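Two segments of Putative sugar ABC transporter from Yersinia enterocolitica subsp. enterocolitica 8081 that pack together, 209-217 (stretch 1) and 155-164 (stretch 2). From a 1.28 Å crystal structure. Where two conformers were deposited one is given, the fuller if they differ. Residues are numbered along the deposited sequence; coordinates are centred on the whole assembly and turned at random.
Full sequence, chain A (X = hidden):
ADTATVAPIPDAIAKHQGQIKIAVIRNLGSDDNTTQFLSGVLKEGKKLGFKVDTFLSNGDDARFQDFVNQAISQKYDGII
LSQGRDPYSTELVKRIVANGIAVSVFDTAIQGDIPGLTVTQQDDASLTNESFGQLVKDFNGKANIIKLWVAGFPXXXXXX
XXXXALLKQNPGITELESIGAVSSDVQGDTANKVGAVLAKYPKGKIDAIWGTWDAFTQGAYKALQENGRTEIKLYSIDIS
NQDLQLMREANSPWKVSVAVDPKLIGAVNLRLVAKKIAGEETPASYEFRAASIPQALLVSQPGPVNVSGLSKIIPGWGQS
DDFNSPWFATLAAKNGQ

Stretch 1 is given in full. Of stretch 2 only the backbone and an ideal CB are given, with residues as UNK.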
# COMPACT_ATOMS: atom_id res chain seq x y z
N ILE A 209 -6.53 12.99 14.75
CA ILE A 209 -5.89 13.07 13.44
C ILE A 209 -6.18 11.79 12.66
O ILE A 209 -6.01 10.70 13.21
CB ILE A 209 -4.37 13.35 13.58
CG1 ILE A 209 -4.14 14.64 14.31
CG2 ILE A 209 -3.67 13.26 12.25
CD1 ILE A 209 -2.68 14.93 14.62
N TRP A 210 -6.60 11.97 11.41
CA TRP A 210 -6.78 10.81 10.51
C TRP A 210 -5.67 10.80 9.50
O TRP A 210 -5.56 11.72 8.68
CB TRP A 210 -8.11 10.90 9.81
CG TRP A 210 -8.43 9.76 8.86
CD1 TRP A 210 -8.27 8.43 9.15
CD2 TRP A 210 -8.82 9.85 7.51
NE1 TRP A 210 -8.62 7.68 8.06
CE2 TRP A 210 -8.95 8.54 7.06
CE3 TRP A 210 -9.13 10.88 6.65
CZ2 TRP A 210 -9.37 8.23 5.74
CZ3 TRP A 210 -9.53 10.60 5.41
CH2 TRP A 210 -9.63 9.27 4.96
N GLY A 211 -4.84 9.72 9.59
CA GLY A 211 -3.74 9.60 8.65
C GLY A 211 -4.07 8.57 7.58
O GLY A 211 -4.29 7.39 7.84
N THR A 212 -4.02 9.06 6.29
CA THR A 212 -4.42 8.21 5.17
C THR A 212 -3.33 7.34 4.62
O THR A 212 -3.56 6.50 3.80
CB THR A 212 -5.00 9.04 4.06
OG1 THR A 212 -4.01 9.91 3.50
CG2 THR A 212 -6.21 9.83 4.50
N TRP A 213 -2.12 7.49 5.20
CA TRP A 213 -0.95 6.69 4.84
C TRP A 213 -0.07 6.65 6.07
O TRP A 213 0.13 7.69 6.70
CB TRP A 213 -0.16 7.36 3.70
CG TRP A 213 1.16 6.83 3.24
CD1 TRP A 213 1.69 5.61 3.30
CD2 TRP A 213 2.03 7.62 2.39
NE1 TRP A 213 2.92 5.58 2.58
CE2 TRP A 213 3.12 6.80 2.01
CE3 TRP A 213 2.05 8.96 2.04
CZ2 TRP A 213 4.14 7.32 1.20
CZ3 TRP A 213 3.06 9.44 1.20
CH2 TRP A 213 4.09 8.58 0.83
N ASP A 214 0.45 5.52 6.45
CA ASP A 214 1.17 5.44 7.72
C ASP A 214 2.50 6.22 7.69
O ASP A 214 3.00 6.56 8.77
CB ASP A 214 1.40 4.05 8.26
CG ASP A 214 2.25 3.10 7.42
OD1 ASP A 214 2.51 3.44 6.26
OD2 ASP A 214 2.63 2.04 8.05
N ALA A 215 3.02 6.56 6.49
CA ALA A 215 4.16 7.49 6.47
C ALA A 215 3.81 8.80 7.07
O ALA A 215 4.63 9.43 7.77
CB ALA A 215 4.67 7.64 5.02
N PHE A 216 2.62 9.31 6.79
CA PHE A 216 2.13 10.51 7.42
C PHE A 216 1.90 10.29 8.91
O PHE A 216 2.34 11.13 9.72
CB PHE A 216 0.81 10.99 6.78
CG PHE A 216 0.85 11.39 5.33
CD1 PHE A 216 1.93 12.04 4.76
CD2 PHE A 216 -0.25 11.17 4.49
CE1 PHE A 216 1.90 12.48 3.45
CE2 PHE A 216 -0.29 11.59 3.19
CZ PHE A 216 0.79 12.25 2.68
N THR A 217 1.23 9.23 9.29
CA THR A 217 0.89 9.02 10.67
C THR A 217 2.15 8.89 11.52
O THR A 217 2.16 9.40 12.64
CB THR A 217 0.03 7.78 10.81
OG1 THR A 217 -1.03 7.86 9.83
CG2 THR A 217 -0.58 7.67 12.20
N UNK A 155 -5.47 5.84 -4.75
CA UNK A 155 -5.99 5.50 -3.43
C UNK A 155 -6.40 6.74 -2.67
O UNK A 155 -7.37 6.69 -1.86
CB UNK A 155 -4.95 4.71 -2.63
N UNK A 156 -5.65 7.82 -2.83
CA UNK A 156 -5.95 9.05 -2.11
C UNK A 156 -7.27 9.60 -2.59
O UNK A 156 -8.07 10.13 -1.75
CB UNK A 156 -4.84 10.08 -2.29
N UNK A 157 -7.56 9.59 -3.85
CA UNK A 157 -8.82 10.17 -4.29
C UNK A 157 -10.01 9.28 -3.82
O UNK A 157 -11.06 9.83 -3.42
CB UNK A 157 -8.82 10.33 -5.81
N UNK A 158 -9.85 7.96 -3.81
CA UNK A 158 -10.93 7.13 -3.29
C UNK A 158 -11.13 7.28 -1.79
O UNK A 158 -12.27 7.29 -1.30
CB UNK A 158 -10.66 5.66 -3.62
N UNK A 159 -10.06 7.41 -1.04
CA UNK A 159 -10.18 7.66 0.43
C UNK A 159 -10.84 8.99 0.68
O UNK A 159 -11.71 9.10 1.57
CB UNK A 159 -8.81 7.63 1.11
N UNK A 160 -10.49 10.03 -0.08
CA UNK A 160 -11.09 11.34 0.12
C UNK A 160 -12.61 11.27 -0.19
O UNK A 160 -13.38 11.89 0.56
CB UNK A 160 -10.40 12.38 -0.76
N UNK A 161 -13.03 10.55 -1.20
CA UNK A 161 -14.49 10.47 -1.53
C UNK A 161 -15.23 9.79 -0.35
O UNK A 161 -16.30 10.26 0.05
CB UNK A 161 -14.72 9.69 -2.83
N UNK A 162 -14.64 8.70 0.14
CA UNK A 162 -15.29 8.00 1.24
C UNK A 162 -15.34 8.87 2.50
O UNK A 162 -16.34 8.86 3.28
CB UNK A 162 -14.56 6.69 1.53
N UNK A 163 -14.27 9.60 2.79
CA UNK A 163 -14.19 10.55 3.87
C UNK A 163 -15.24 11.63 3.73
O UNK A 163 -15.94 11.97 4.74
CB UNK A 163 -12.79 11.17 3.93
N UNK A 164 -15.39 12.22 2.54
CA UNK A 164 -16.39 13.28 2.38
C UNK A 164 -17.81 12.73 2.65
O UNK A 164 -18.62 13.45 3.24
CB UNK A 164 -16.31 13.88 0.97

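Stretch 2 is helical throughout, with phi near -65° and psi near -40°, so only some side chains can reach stretch 1.

Position 155 has nothing of stretch 1 within 5.5 Å of its ideal CB, and its phi of -64° is one a proline ring accepts. Many residues would suit; the deposited one is P155.

At position 156 CA-to-CB points sideways. Ahead lie the T212 hydroxyl, the W213 CB and the F216 ring, a mostly apolar group too far for a short side chain. A long, flexible, unbranched apolar residue such as methionine fits best; a leucine would leave the far part of the group unfilled. The residue is M156, modelled as selenomethionine. Its chi1 and chi2 are both m and chi3 is t, which brings the end of the chain nearer: SE lies 3.2 Å from T212 OG1, and the terminal CE lies 3.7 Å from W213 CB and 4.3 Å from F216 CE2.

Positions 157 and 158 are out of reach and undemanding; they hold E157 and R158.

Position 159 points toward stretch 1. Its ideal CB is 4.3 Å from W210 CH2 and 4.8 Å from T212 CG2, and the T212 carbonyl oxygen lies farther on as an acceptor. A modest apolar residue could rest beside these atoms, whereas a long donor, lysine or arginine, could run past them to the carbonyl. The residue is R159. Its extended chain (chi2 and chi3 both t) carries NH1 to 2.7 Å from T212 O, which lies at the guanidinium edge. The N-H...O angle of 124° makes this hydrogen bond weak. R159 O lies 4.0 Å from W210 CH2, at the edge of the indole.

Position 160 points away, so polar or small residues are equally plausible. It is Q160, whose end bends back, yet Q160 OE1 stays 5.4 Å from W210 CZ3.

Positions 161 and 162 make no contact with stretch 1. Both are alanine, A161 and A162.

Position 163 points toward W210, its ideal CB 3.6 Å from W210 CZ3. The broad indole favours a flat or apolar partner: phenylalanine, tyrosine or leucine. The residue is Y163, with chi1 t. Y163 CD1 comes 3.4 Å from W210 CZ3; the ring planes are near parallel, at 14°, but with the Y163 ring and W210 six-membered ring centroids 5.1 Å apart they are slid and barely overlap.

Position 164 is again out of reach and undemanding; it is Q164.

Stretch 2 (155-164) PMERRQAAYQ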
# COMPACT_ATOMS: atom_id res chain seq x y z
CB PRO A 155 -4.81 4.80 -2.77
CG PRO A 155 -3.57 5.23 -3.55
CD PRO A 155 -4.09 5.30 -4.90
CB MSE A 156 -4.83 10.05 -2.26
CG MSE A 156 -3.54 9.62 -1.53
SE MSE A 156 -3.76 9.80 0.33
CE MSE A 156 -2.36 8.58 0.94
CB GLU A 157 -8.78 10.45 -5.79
CG GLU A 157 -7.79 11.66 -6.14
CD GLU A 157 -8.08 13.15 -5.52
OE1 GLU A 157 -7.04 13.99 -5.64
OE2 GLU A 157 -9.30 13.51 -4.92
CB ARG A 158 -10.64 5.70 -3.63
CG ARG A 158 -10.75 5.33 -5.16
CD ARG A 158 -10.52 3.83 -5.33
NE ARG A 158 -9.25 3.34 -5.09
CZ ARG A 158 -8.21 3.18 -6.00
NH1 ARG A 158 -8.43 3.49 -7.33
NH2 ARG A 158 -6.86 2.74 -5.53
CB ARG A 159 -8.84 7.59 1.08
CG ARG A 159 -8.27 6.18 1.05
CD ARG A 159 -6.80 6.00 1.35
NE ARG A 159 -6.35 4.69 1.03
CZ ARG A 159 -5.10 4.28 1.05
NH1 ARG A 159 -4.13 5.00 1.62
NH2 ARG A 159 -4.78 3.13 0.50
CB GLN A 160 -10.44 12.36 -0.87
CG GLN A 160 -11.02 13.77 -0.85
CD GLN A 160 -10.79 14.47 0.48
OE1 GLN A 160 -9.89 14.12 1.27
NE2 GLN A 160 -11.49 15.57 0.65
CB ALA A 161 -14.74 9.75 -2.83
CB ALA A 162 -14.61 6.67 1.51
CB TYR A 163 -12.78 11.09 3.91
CG TYR A 163 -12.56 12.37 4.73
CD1 TYR A 163 -12.40 12.34 6.14
CD2 TYR A 163 -12.46 13.58 4.09
CE1 TYR A 163 -12.10 13.53 6.80
CE2 TYR A 163 -12.19 14.76 4.79
CZ TYR A 163 -12.00 14.67 6.17
OH TYR A 163 -11.69 15.79 6.88
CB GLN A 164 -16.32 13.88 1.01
CG GLN A 164 -15.13 14.79 0.77
CD GLN A 164 -15.11 16.09 1.59
OE1 GLN A 164 -14.00 16.61 1.94
NE2 GLN A 164 -16.27 16.62 1.87
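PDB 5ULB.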